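Local coordinates for matrix protein VP40 (Lake Victoria marburgvirus, PDB 5B0V), which drives assembly and budding of virus particles as the viral matrix protein, exists as a dimer before reorganizing at the plasma membrane, and counters host interferon signalling, at residues G52-Y57 and T119-I124; P95-L100 and A291-P296; P221-Q226 and A267-V272; L260-L265 and V286-A291. One frame throughout, in Å; residues are numbered along the deposited sequence.

Contact 1: residues G52-Y57 and T119-I124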
loop_
_atom_site.group_PDB
_atom_site.type_symbol
_atom_site.label_atom_id
_atom_site.label_comp_id
_atom_site.label_asym_id
_atom_site.label_seq_id
_atom_site.Cartn_x
_atom_site.Cartn_y
_atom_site.Cartn_z
ATOM N N GLY A 52 -11.958 9.556 8.527
ATOM C CA GLY A 52 -11.216 9.365 7.236
ATOM C C GLY A 52 -11.399 7.991 6.601
ATOM O O GLY A 52 -11.919 7.082 7.216
ATOM N N ILE A 53 -10.968 7.845 5.356
ATOM C CA ILE A 53 -11.100 6.582 4.609
ATOM C C ILE A 53 -9.782 6.223 3.897
ATOM O O ILE A 53 -9.139 7.091 3.338
ATOM C CB ILE A 53 -12.276 6.692 3.602
ATOM C CG1 ILE A 53 -12.068 5.872 2.335
ATOM C CG2 ILE A 53 -12.467 8.142 3.157
ATOM C CD1 ILE A 53 -13.389 5.446 1.736
ATOM N N THR A 54 -9.361 4.957 3.941
ATOM C CA THR A 54 -8.122 4.574 3.284
ATOM C C THR A 54 -8.402 3.905 1.950
ATOM O O THR A 54 -9.400 3.267 1.770
ATOM C CB THR A 54 -7.207 3.680 4.168
ATOM O OG1 THR A 54 -7.600 2.312 4.059
ATOM C CG2 THR A 54 -7.267 4.107 5.626
ATOM N N PRO A 55 -7.484 4.033 1.010
ATOM C CA PRO A 55 -7.784 3.477 -0.274
ATOM C C PRO A 55 -7.381 2.034 -0.407
ATOM O O PRO A 55 -6.697 1.475 0.444
ATOM C CB PRO A 55 -6.940 4.334 -1.219
ATOM C CG PRO A 55 -5.778 4.774 -0.391
ATOM C CD PRO A 55 -6.164 4.684 1.052
ATOM N N ASN A 56 -7.772 1.434 -1.507
ATOM C CA ASN A 56 -7.131 0.199 -1.872
ATOM C C ASN A 56 -6.596 0.366 -3.268
ATOM O O ASN A 56 -6.742 1.411 -3.885
ATOM C CB ASN A 56 -8.059 -1.004 -1.728
ATOM C CG ASN A 56 -9.332 -0.818 -2.474
ATOM O OD1 ASN A 56 -9.323 -0.644 -3.677
ATOM N ND2 ASN A 56 -10.441 -0.810 -1.754
ATOM N N TYR A 57 -5.934 -0.654 -3.760
ATOM C CA TYR A 57 -4.985 -0.440 -4.826
ATOM C C TYR A 57 -5.440 -1.094 -6.098
ATOM O O TYR A 57 -6.122 -2.122 -6.096
ATOM C CB TYR A 57 -3.589 -0.972 -4.408
ATOM C CG TYR A 57 -2.639 -1.193 -5.555
ATOM C CD1 TYR A 57 -1.928 -0.131 -6.113
ATOM C CD2 TYR A 57 -2.485 -2.445 -6.108
ATOM C CE1 TYR A 57 -1.065 -0.327 -7.185
ATOM C CE2 TYR A 57 -1.626 -2.660 -7.174
ATOM C CZ TYR A 57 -0.913 -1.603 -7.714
ATOM O OH TYR A 57 -0.080 -1.838 -8.789
ATOM N N THR A 119 -1.538 3.809 3.280
ATOM C CA THR A 119 -1.839 3.834 4.708
ATOM C C THR A 119 -2.598 5.092 5.133
ATOM O O THR A 119 -3.121 5.138 6.237
ATOM C CB THR A 119 -0.587 3.626 5.590
ATOM O OG1 THR A 119 0.463 4.526 5.208
ATOM C CG2 THR A 119 -0.106 2.181 5.477
ATOM N N GLY A 120 -2.695 6.092 4.254
ATOM C CA GLY A 120 -3.331 7.346 4.615
ATOM C C GLY A 120 -4.849 7.266 4.728
ATOM O O GLY A 120 -5.502 6.542 3.968
ATOM N N SER A 121 -5.396 8.010 5.687
ATOM C CA SER A 121 -6.821 8.253 5.789
ATOM C C SER A 121 -7.130 9.576 5.113
ATOM O O SER A 121 -6.543 10.609 5.473
ATOM C CB SER A 121 -7.244 8.343 7.247
ATOM O OG SER A 121 -7.601 7.063 7.749
ATOM N N TYR A 122 -8.075 9.570 4.172
ATOM C CA TYR A 122 -8.427 10.769 3.437
ATOM C C TYR A 122 -9.824 11.354 3.699
ATOM O O TYR A 122 -10.772 10.649 4.015
ATOM C CB TYR A 122 -8.240 10.510 1.949
ATOM C CG TYR A 122 -6.853 10.046 1.608
ATOM C CD1 TYR A 122 -6.497 8.718 1.757
ATOM C CD2 TYR A 122 -5.886 10.939 1.157
ATOM C CE1 TYR A 122 -5.225 8.275 1.447
ATOM C CE2 TYR A 122 -4.610 10.499 0.844
ATOM C CZ TYR A 122 -4.283 9.162 0.999
ATOM O OH TYR A 122 -3.024 8.704 0.697
ATOM N N THR A 123 -9.905 12.673 3.537
ATOM C CA THR A 123 -11.103 13.470 3.721
ATOM C C THR A 123 -11.245 14.415 2.556
ATOM O O THR A 123 -10.269 14.760 1.915
ATOM C CB THR A 123 -10.934 14.261 5.033
ATOM O OG1 THR A 123 -11.285 13.384 6.093
ATOM C CG2 THR A 123 -11.802 15.478 5.164
ATOM N N ILE A 124 -12.473 14.825 2.277
ATOM C CA ILE A 124 -12.720 15.848 1.257
ATOM C C ILE A 124 -13.342 17.087 1.904
ATOM O O ILE A 124 -14.213 16.968 2.760
ATOM C CB ILE A 124 -13.592 15.290 0.109
ATOM C CG1 ILE A 124 -13.324 16.055 -1.169
ATOM C CG2 ILE A 124 -15.064 15.348 0.442
ATOM C CD1 ILE A 124 -13.963 15.411 -2.383
#
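Pro55 and Tyr122 meet with their side chains crossing at about a right angle. Pro55 CD lies 3.7 Å from Tyr122 CE1, at the edge of the ring. The carbonyl O of Ile53 also sits at that edge, in the ring plane, 3.5 Å from Tyr122 CD1. Tyr122 CG lies beside its own backbone N (chi1 -56°), the N that bonds to Ile53 O, and this keeps the base of the ring close to that oxygen. The far end of the ring is tied elsewhere, by a hydrogen bond from OH to the O of Leu117. Ile53 and Tyr122 form a single antiparallel beta bridge, a hydrogen-bonded pair that joins the chain leading into strand 56-59 to the start of strand 122-128. Tyr122 N reaches Ile53 O at 2.8 Å. Ile53 N returns to Tyr122 O at 3.1 Å. Thr54 CG2 lies 3.7 Å from Ser121 OG, while Thr54 CB lies 3.3 Å from Gly120 O. Thr54 OG1 instead takes a hydrogen bond from Tyr57 N of the second subunit, and the reciprocal bond also forms. The bridge therefore lies beside the dimer interface. At the N-terminal side, Gly52 CA approaches Tyr122 O at 3.5 Å.

Contact 2: residues P95-L100 and A291-P296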
loop_
_atom_site.group_PDB
_atom_site.type_symbol
_atom_site.label_atom_id
_atom_site.label_comp_id
_atom_site.label_asym_id
_atom_site.label_seq_id
_atom_site.Cartn_x
_atom_site.Cartn_y
_atom_site.Cartn_z
ATOM N N PRO A 95 -18.699 9.207 -8.987
ATOM C CA PRO A 95 -17.296 8.917 -9.141
ATOM C C PRO A 95 -16.499 10.166 -9.540
ATOM O O PRO A 95 -17.045 11.041 -10.210
ATOM C CB PRO A 95 -17.283 7.903 -10.287
ATOM C CG PRO A 95 -18.412 8.321 -11.142
ATOM C CD PRO A 95 -19.443 8.898 -10.222
ATOM N N ALA A 96 -15.224 10.231 -9.141
ATOM C CA ALA A 96 -14.330 11.315 -9.535
ATOM C C ALA A 96 -12.882 10.845 -9.602
ATOM O O ALA A 96 -12.456 9.961 -8.839
ATOM C CB ALA A 96 -14.442 12.450 -8.548
ATOM N N TRP A 97 -12.119 11.504 -10.468
ATOM C CA TRP A 97 -10.732 11.130 -10.753
ATOM C C TRP A 97 -9.766 12.234 -10.387
ATOM O O TRP A 97 -9.848 13.323 -10.907
ATOM C CB TRP A 97 -10.616 10.791 -12.232
ATOM C CG TRP A 97 -11.330 9.500 -12.520
ATOM C CD1 TRP A 97 -10.783 8.246 -12.485
ATOM C CD2 TRP A 97 -12.717 9.326 -12.837
ATOM N NE1 TRP A 97 -11.743 7.307 -12.786
ATOM C CE2 TRP A 97 -12.931 7.946 -13.015
ATOM C CE3 TRP A 97 -13.795 10.204 -13.013
ATOM C CZ2 TRP A 97 -14.178 7.414 -13.356
ATOM C CZ3 TRP A 97 -15.061 9.669 -13.359
ATOM C CH2 TRP A 97 -15.229 8.284 -13.523
ATOM N N LEU A 98 -8.829 11.915 -9.508
ATOM C CA LEU A 98 -7.995 12.901 -8.845
ATOM C C LEU A 98 -6.518 12.578 -9.059
ATOM O O LEU A 98 -5.931 11.770 -8.339
ATOM C CB LEU A 98 -8.333 12.893 -7.352
ATOM C CG LEU A 98 -9.830 13.116 -7.071
ATOM C CD1 LEU A 98 -10.211 12.737 -5.652
ATOM C CD2 LEU A 98 -10.218 14.548 -7.326
ATOM N N PRO A 99 -5.911 13.157 -10.090
ATOM C CA PRO A 99 -4.474 12.965 -10.291
ATOM C C PRO A 99 -3.685 13.502 -9.118
ATOM O O PRO A 99 -4.044 14.539 -8.581
ATOM C CB PRO A 99 -4.193 13.812 -11.517
ATOM C CG PRO A 99 -5.465 13.751 -12.267
ATOM C CD PRO A 99 -6.560 13.751 -11.259
ATOM N N LEU A 100 -2.637 12.808 -8.712
ATOM C CA LEU A 100 -1.753 13.297 -7.651
ATOM C C LEU A 100 -0.361 13.584 -8.149
ATOM O O LEU A 100 0.411 14.178 -7.424
ATOM C CB LEU A 100 -1.594 12.254 -6.553
ATOM C CG LEU A 100 -2.870 11.650 -5.965
ATOM C CD1 LEU A 100 -2.448 10.567 -4.990
ATOM C CD2 LEU A 100 -3.712 12.700 -5.268
ATOM N N ALA A 291 -5.008 13.662 -16.639
ATOM C CA ALA A 291 -6.272 14.370 -16.538
ATOM C C ALA A 291 -7.317 13.367 -16.100
ATOM O O ALA A 291 -7.104 12.176 -16.255
ATOM C CB ALA A 291 -6.653 14.962 -17.860
ATOM N N PRO A 292 -8.453 13.845 -15.561
ATOM C CA PRO A 292 -9.500 12.942 -15.152
ATOM C C PRO A 292 -9.948 12.030 -16.256
ATOM O O PRO A 292 -10.016 12.431 -17.385
ATOM C CB PRO A 292 -10.608 13.892 -14.742
ATOM C CG PRO A 292 -9.875 15.025 -14.117
ATOM C CD PRO A 292 -8.695 15.206 -15.040
ATOM N N GLU A 293 -10.212 10.784 -15.900
ATOM C CA GLU A 293 -10.631 9.758 -16.840
ATOM C C GLU A 293 -11.822 10.227 -17.684
ATOM O O GLU A 293 -11.834 10.073 -18.895
ATOM C CB GLU A 293 -10.944 8.470 -16.064
ATOM C CG GLU A 293 -11.464 7.303 -16.877
ATOM C CD GLU A 293 -10.439 6.724 -17.830
ATOM O OE1 GLU A 293 -9.321 7.240 -17.901
ATOM O OE2 GLU A 293 -10.768 5.751 -18.534
ATOM N N ASN A 294 -12.799 10.852 -17.041
ATOM C CA ASN A 294 -13.969 11.386 -17.762
ATOM C C ASN A 294 -13.739 12.736 -18.421
ATOM O O ASN A 294 -14.693 13.358 -18.840
ATOM C CB ASN A 294 -15.187 11.522 -16.836
ATOM C CG ASN A 294 -14.944 12.495 -15.675
ATOM O OD1 ASN A 294 -13.792 12.868 -15.370
ATOM N ND2 ASN A 294 -16.019 12.875 -14.996
ATOM N N PHE A 295 -12.517 13.229 -18.497
ATOM C CA PHE A 295 -12.293 14.521 -19.146
ATOM C C PHE A 295 -12.468 14.352 -20.663
ATOM O O PHE A 295 -11.946 13.376 -21.207
ATOM C CB PHE A 295 -10.888 15.005 -18.837
ATOM C CG PHE A 295 -10.650 16.440 -19.149
ATOM C CD1 PHE A 295 -10.896 17.411 -18.213
ATOM C CD2 PHE A 295 -10.158 16.814 -20.380
ATOM C CE1 PHE A 295 -10.652 18.741 -18.500
ATOM C CE2 PHE A 295 -9.909 18.143 -20.689
ATOM C CZ PHE A 295 -10.153 19.115 -19.744
ATOM N N PRO A 296 -13.199 15.289 -21.338
ATOM C CA PRO A 296 -13.571 15.191 -22.755
ATOM C C PRO A 296 -12.458 15.553 -23.696
ATOM O O PRO A 296 -11.672 16.470 -23.406
ATOM C CB PRO A 296 -14.674 16.229 -22.887
ATOM C CG PRO A 296 -14.293 17.277 -21.916
ATOM C CD PRO A 296 -13.772 16.512 -20.735
#
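Trp97 lies under the type I beta turn that runs from Pro292 to Phe295. The tryptophan belongs to strand 91-104, an outermost strand of a mixed four-stranded sheet within the chain. The turn belongs to the loop between strands 286-290 and 304-309. The contact thus joins a sheet edge strand to a loop from far along the chain.

The main interaction is CH-pi. Glu293 CB stands over the face of the indole, 3.5 Å from the centroid of the five-membered ring and 5° off the ring normal. Glu293 CG is anti to the backbone N (chi1 177°), and the chain bends at the next torsion. The carboxylate leads away from the indole. Its OE1 makes a salt bridge to Lys253 NZ and accepts a hydrogen bond from Ser259 N. The ring can therefore pack on the aliphatic part of Glu293 while the charge is met elsewhere.

The amide of Asn294 packs against the six-membered part of the indole, its plane 50° from that of the ring. Asn294 OD1 is 3.6 Å from Trp97 CE3, and Asn294 ND2 is 3.7 Å from Trp97 CZ3.

Apolar contacts lie nearer the base of the tryptophan side chain. Pro292 CB lies 4.0 Å from Trp97 CB. Pro99 adds a looser touch, its CG 4.5 Å from Pro292 CD.

No hydrogen bond joins the two segments. Within the turn, Phe295 N bonds to Pro292 O. Pro292 CG of the turn rests 3.6 Å from the carbonyl O of Trp97.

Contact 3: residues P221-Q226 and A267-V272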
loop_
_atom_site.group_PDB
_atom_site.type_symbol
_atom_site.label_atom_id
_atom_site.label_comp_id
_atom_site.label_asym_id
_atom_site.label_seq_id
_atom_site.Cartn_x
_atom_site.Cartn_y
_atom_site.Cartn_z
ATOM N N PRO A 221 10.442 18.834 -23.923
ATOM C CA PRO A 221 11.842 18.701 -24.232
ATOM C C PRO A 221 12.408 19.973 -24.875
ATOM O O PRO A 221 11.674 20.851 -25.342
ATOM C CB PRO A 221 11.885 17.569 -25.260
ATOM C CG PRO A 221 10.533 16.987 -25.305
ATOM C CD PRO A 221 9.612 18.059 -24.850
ATOM N N THR A 222 13.723 20.055 -24.878
ATOM C CA THR A 222 14.380 21.195 -25.434
ATOM C C THR A 222 14.089 21.289 -26.935
ATOM O O THR A 222 13.929 20.276 -27.620
ATOM C CB THR A 222 15.900 21.179 -25.150
ATOM O OG1 THR A 222 16.457 19.917 -25.546
ATOM C CG2 THR A 222 16.162 21.421 -23.642
ATOM N N VAL A 223 14.004 22.533 -27.403
ATOM C CA VAL A 223 13.736 22.831 -28.784
ATOM C C VAL A 223 15.064 22.914 -29.520
ATOM O O VAL A 223 15.979 23.616 -29.121
ATOM C CB VAL A 223 12.971 24.150 -28.919
ATOM C CG1 VAL A 223 12.788 24.522 -30.374
ATOM C CG2 VAL A 223 11.637 24.050 -28.200
ATOM N N LYS A 224 15.157 22.168 -30.598
ATOM C CA LYS A 224 16.371 22.083 -31.366
ATOM C C LYS A 224 16.743 23.455 -31.895
ATOM O O LYS A 224 15.872 24.188 -32.364
ATOM C CB LYS A 224 16.155 21.133 -32.545
ATOM C CG LYS A 224 16.029 19.659 -32.179
ATOM C CD LYS A 224 16.075 18.807 -33.440
ATOM C CE LYS A 224 15.989 17.329 -33.121
ATOM N NZ LYS A 224 15.523 16.551 -34.299
ATOM N N LYS A 225 18.032 23.794 -31.843
ATOM C CA LYS A 225 18.530 25.071 -32.400
ATOM C C LYS A 225 18.016 25.211 -33.834
ATOM O O LYS A 225 17.442 26.229 -34.204
ATOM N N GLN A 226 18.153 24.149 -34.617
ATOM C CA GLN A 226 17.685 24.151 -36.003
ATOM C C GLN A 226 16.251 24.666 -36.222
ATOM O O GLN A 226 15.916 25.092 -37.328
ATOM C CB GLN A 226 17.830 22.753 -36.611
ATOM N N ALA A 267 9.628 15.525 -34.331
ATOM C CA ALA A 267 11.025 15.235 -34.058
ATOM C C ALA A 267 11.915 16.306 -34.649
ATOM O O ALA A 267 12.979 16.596 -34.111
ATOM C CB ALA A 267 11.423 13.889 -34.633
ATOM N N ASP A 268 11.485 16.894 -35.752
ATOM C CA ASP A 268 12.264 17.939 -36.364
ATOM C C ASP A 268 12.431 19.156 -35.462
ATOM O O ASP A 268 13.310 19.981 -35.719
ATOM C CB ASP A 268 11.666 18.353 -37.727
ATOM C CG ASP A 268 10.306 19.085 -37.610
ATOM O OD1 ASP A 268 9.821 19.324 -36.483
ATOM O OD2 ASP A 268 9.736 19.429 -38.675
HETATM N N MSE A 269 11.607 19.262 -34.417
HETATM C CA MSE A 269 11.669 20.381 -33.474
HETATM C C MSE A 269 12.179 20.100 -32.077
HETATM O O MSE A 269 12.804 20.957 -31.469
HETATM C CB MSE A 269 10.256 20.875 -33.322
HETATM C CG MSE A 269 10.233 22.148 -32.481
HETATM SE SE MSE A 269 8.515 23.107 -32.365
HETATM C CE MSE A 269 8.230 23.780 -34.194
ATOM N N PHE A 270 11.912 18.900 -31.556
ATOM C CA PHE A 270 12.205 18.543 -30.164
ATOM C C PHE A 270 13.197 17.399 -30.059
ATOM O O PHE A 270 13.082 16.366 -30.746
ATOM C CB PHE A 270 10.940 18.126 -29.460
ATOM C CG PHE A 270 9.940 19.231 -29.303
ATOM C CD1 PHE A 270 10.036 20.119 -28.251
ATOM C CD2 PHE A 270 8.892 19.363 -30.187
ATOM C CE1 PHE A 270 9.114 21.125 -28.094
ATOM C CE2 PHE A 270 7.966 20.379 -30.042
ATOM C CZ PHE A 270 8.074 21.254 -28.988
ATOM N N SER A 271 14.193 17.608 -29.204
ATOM C CA SER A 271 15.264 16.654 -28.975
ATOM C C SER A 271 15.016 15.936 -27.666
ATOM O O SER A 271 14.648 16.535 -26.661
ATOM C CB SER A 271 16.609 17.373 -28.924
ATOM O OG SER A 271 17.582 16.560 -28.284
ATOM N N VAL A 272 15.250 14.641 -27.699
ATOM C CA VAL A 272 15.069 13.766 -26.570
ATOM C C VAL A 272 16.425 13.495 -25.890
ATOM O O VAL A 272 16.451 12.809 -24.869
ATOM C CB VAL A 272 14.399 12.450 -27.032
ATOM C CG1 VAL A 272 13.031 12.744 -27.604
ATOM C CG2 VAL A 272 15.258 11.733 -28.077
#
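Lys224 lays its side chain across residues 267-269 with CG anti to its own carbonyl carbon (chi1 -71°), and Phe270 has CG placed likewise (chi1 -66°). Beyond CG the lysine chain is extended. It passes the carbonyl of Met269 and brings NZ to Ala267 O, a hydrogen bond of 2.6 Å with the donor tilted from the carbonyl plane. Here two loops meet at a single backbone bridge, Val223 with Phe270. One loop leads from strand 218-219 to helix 237-243. The other links strands 260-264 and 286-290.

Two nearly straight backbone bonds hold the bridge. Ser271 N donates to Thr222 O at 3.1 Å, and Lys224 N donates to Met269 O at 2.8 Å. Lys224 thus binds the second loop through both its backbone N and its ammonium.

Phe270 packs against the first loop. The ring of Pro221 crosses it at about a right angle, with Pro221 CD 4.0 Å from Phe270 CD1. Val223 divides its branches. Val223 CG2 touches Phe270 CE1 at 3.9 Å, and Val223 CG1 lies beside selenomethionine Met269, 4.1 Å from its CG. Val223 also packs on Pro238 and Ile242 of helix 237-243. At the Phe270 ring edge, in the ring plane, the carbonyl O of Pro221 lies 3.4 Å from CD1.

Contact 4: residues L260-L265 and V286-A291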
loop_
_atom_site.group_PDB
_atom_site.type_symbol
_atom_site.label_atom_id
_atom_site.label_comp_id
_atom_site.label_asym_id
_atom_site.label_seq_id
_atom_site.Cartn_x
_atom_site.Cartn_y
_atom_site.Cartn_z
ATOM N N LEU A 260 -5.055 9.286 -18.178
ATOM C CA LEU A 260 -3.728 9.465 -18.744
ATOM C C LEU A 260 -3.759 9.793 -20.225
ATOM O O LEU A 260 -4.322 9.075 -21.036
ATOM C CB LEU A 260 -2.914 8.205 -18.513
ATOM C CG LEU A 260 -1.395 8.306 -18.719
ATOM C CD1 LEU A 260 -0.761 9.058 -17.567
ATOM C CD2 LEU A 260 -0.747 6.932 -18.853
ATOM N N PHE A 261 -3.108 10.892 -20.560
ATOM C CA PHE A 261 -3.063 11.404 -21.916
ATOM C C PHE A 261 -1.645 11.639 -22.342
ATOM O O PHE A 261 -0.742 11.816 -21.498
ATOM C CB PHE A 261 -3.850 12.686 -21.974
ATOM C CG PHE A 261 -5.261 12.500 -21.523
ATOM C CD1 PHE A 261 -5.572 12.361 -20.173
ATOM C CD2 PHE A 261 -6.274 12.382 -22.453
ATOM C CE1 PHE A 261 -6.886 12.157 -19.777
ATOM C CE2 PHE A 261 -7.574 12.181 -22.061
ATOM C CZ PHE A 261 -7.880 12.066 -20.732
ATOM N N ARG A 262 -1.454 11.641 -23.654
ATOM C CA ARG A 262 -0.131 11.855 -24.223
ATOM C C ARG A 262 -0.146 12.768 -25.464
ATOM O O ARG A 262 -1.171 12.918 -26.120
ATOM C CB ARG A 262 0.490 10.501 -24.521
ATOM C CG ARG A 262 -0.200 9.710 -25.577
ATOM C CD ARG A 262 0.701 8.554 -25.954
ATOM N NE ARG A 262 -0.098 7.566 -26.680
ATOM C CZ ARG A 262 -0.192 6.265 -26.433
ATOM N NH1 ARG A 262 0.497 5.685 -25.465
ATOM N NH2 ARG A 262 -0.969 5.529 -27.200
ATOM N N ILE A 263 0.999 13.382 -25.760
ATOM C CA ILE A 263 1.164 14.199 -26.969
ATOM C C ILE A 263 2.445 13.805 -27.676
ATOM O O ILE A 263 3.551 13.940 -27.135
ATOM C CB ILE A 263 1.255 15.702 -26.670
ATOM C CG1 ILE A 263 0.041 16.179 -25.910
ATOM C CG2 ILE A 263 1.356 16.513 -27.958
ATOM C CD1 ILE A 263 0.226 17.542 -25.282
ATOM N N SER A 264 2.310 13.330 -28.902
ATOM C CA SER A 264 3.489 13.075 -29.683
ATOM C C SER A 264 3.917 14.422 -30.322
ATOM O O SER A 264 3.073 15.235 -30.771
ATOM C CB SER A 264 3.249 11.961 -30.677
ATOM O OG SER A 264 2.713 12.510 -31.838
ATOM N N LEU A 265 5.227 14.674 -30.274
ATOM C CA LEU A 265 5.813 15.950 -30.661
ATOM C C LEU A 265 6.626 15.754 -31.914
ATOM O O LEU A 265 7.241 14.717 -32.079
ATOM C CB LEU A 265 6.706 16.479 -29.541
ATOM C CG LEU A 265 6.016 16.771 -28.205
ATOM C CD1 LEU A 265 7.001 16.998 -27.079
ATOM C CD2 LEU A 265 5.137 17.983 -28.316
ATOM N N VAL A 286 7.675 12.178 -26.793
ATOM C CA VAL A 286 6.283 12.110 -26.388
ATOM C C VAL A 286 6.136 12.480 -24.914
ATOM O O VAL A 286 6.878 11.974 -24.096
ATOM C CB VAL A 286 5.734 10.696 -26.598
ATOM C CG1 VAL A 286 4.264 10.621 -26.163
ATOM C CG2 VAL A 286 5.898 10.253 -28.049
ATOM N N VAL A 287 5.161 13.330 -24.578
ATOM C CA VAL A 287 4.881 13.652 -23.177
ATOM C C VAL A 287 3.566 13.128 -22.697
ATOM O O VAL A 287 2.562 13.264 -23.337
ATOM C CB VAL A 287 4.847 15.137 -22.887
ATOM C CG1 VAL A 287 6.244 15.678 -22.884
ATOM C CG2 VAL A 287 4.013 15.867 -23.904
ATOM N N TYR A 288 3.596 12.542 -21.523
ATOM C CA TYR A 288 2.413 12.035 -20.909
ATOM C C TYR A 288 1.980 13.024 -19.871
ATOM O O TYR A 288 2.788 13.723 -19.301
ATOM C CB TYR A 288 2.695 10.670 -20.275
ATOM C CG TYR A 288 2.826 9.597 -21.312
ATOM C CD1 TYR A 288 4.011 9.398 -21.966
ATOM C CD2 TYR A 288 1.763 8.817 -21.653
ATOM C CE1 TYR A 288 4.147 8.425 -22.922
ATOM C CE2 TYR A 288 1.883 7.843 -22.617
ATOM C CZ TYR A 288 3.078 7.660 -23.255
ATOM O OH TYR A 288 3.188 6.657 -24.197
ATOM N N PHE A 289 0.692 13.093 -19.634
ATOM C CA PHE A 289 0.199 13.936 -18.574
ATOM C C PHE A 289 -1.100 13.334 -18.049
ATOM O O PHE A 289 -1.690 12.440 -18.658
ATOM C CB PHE A 289 0.029 15.399 -19.067
ATOM C CG PHE A 289 -1.091 15.604 -20.061
ATOM C CD1 PHE A 289 -0.881 15.409 -21.419
ATOM C CD2 PHE A 289 -2.332 16.013 -19.643
ATOM C CE1 PHE A 289 -1.895 15.607 -22.341
ATOM C CE2 PHE A 289 -3.347 16.209 -20.549
ATOM C CZ PHE A 289 -3.134 16.005 -21.894
ATOM N N GLN A 290 -1.523 13.820 -16.903
ATOM C CA GLN A 290 -2.679 13.272 -16.242
ATOM C C GLN A 290 -3.841 14.223 -16.333
ATOM O O GLN A 290 -3.680 15.430 -16.120
ATOM C CB GLN A 290 -2.393 13.078 -14.769
ATOM C CG GLN A 290 -1.162 12.278 -14.442
ATOM C CD GLN A 290 -1.216 11.879 -13.002
ATOM O OE1 GLN A 290 -0.839 12.659 -12.125
ATOM N NE2 GLN A 290 -1.771 10.682 -12.734
ATOM N N ALA A 291 -5.008 13.662 -16.639
ATOM C CA ALA A 291 -6.272 14.370 -16.538
ATOM C C ALA A 291 -7.317 13.367 -16.100
ATOM O O ALA A 291 -7.104 12.176 -16.255
ATOM C CB ALA A 291 -6.653 14.962 -17.860
#
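Phe261 pairs with Phe289, and Ile263 with Val287, as the hydrogen-bonded pairs of two antiparallel strands, 260-264 and 286-290. These belong to a three-stranded antiparallel sheet, with strand 251-253 on the other side of 260-264. Backbone bonds run both ways in each pair. Phe261 N reaches Phe289 O at 2.8 Å, and Ile263 N reaches Val287 O at 2.9 Å.

Aromatic and apolar contacts fill the face that carries Phe261, Ile263, Val287 and Phe289. Phe289 CG sits between its backbone N and carbonyl carbon (chi1 69°). Its ring lies against Phe261 CB, 3.7 Å from the Phe289 ring centroid, a CH-pi contact over the face. The two rings themselves barely overlap. Ile263 CB meets Val287 CG2 at 3.9 Å.

The other face carries Arg262 and Tyr288, side by side and pointing the same way. Arg262 CB stands 3.8 Å from the Tyr288 ring centroid, over one face. The guanidinium is turned 83° from the ring plane, and Arg262 NH1 donates to Tyr288 OH at 3.1 Å.

Both polar groups have further partners. Arg262 NH2 forms a salt bridge with Glu252 OE2, and Tyr288 OH is hydrogen-bonded to Asp191 OD1. One face is thus apolar, while on the other the arginine joins the phenol to an acid of strand 251-253, which probably balances its charge.

How the contacts relate
Contacts 2, 3 and 4 form a connected series. Contacts 2 and 4 share Ala291, and their centres are 14 Å apart. They also touch where Pro99 CB meets Gln290 OE1 at 3.6 Å. Contacts 4 and 3 have centres 17 Å apart and join through Leu265. Leu265 CD1 lies 3.6 Å from Pro221 CD, and Leu265 CB 3.7 Å from Phe270 CD2. Contact 1 stands apart at the dimer interface. Its centre is 17 Å from that of contact 2, with nearest atoms about 6 Å apart, yet both reach the same mixed sheet. Contact 3 is farthest from it, about 42 Å between centres, across the chain's centre.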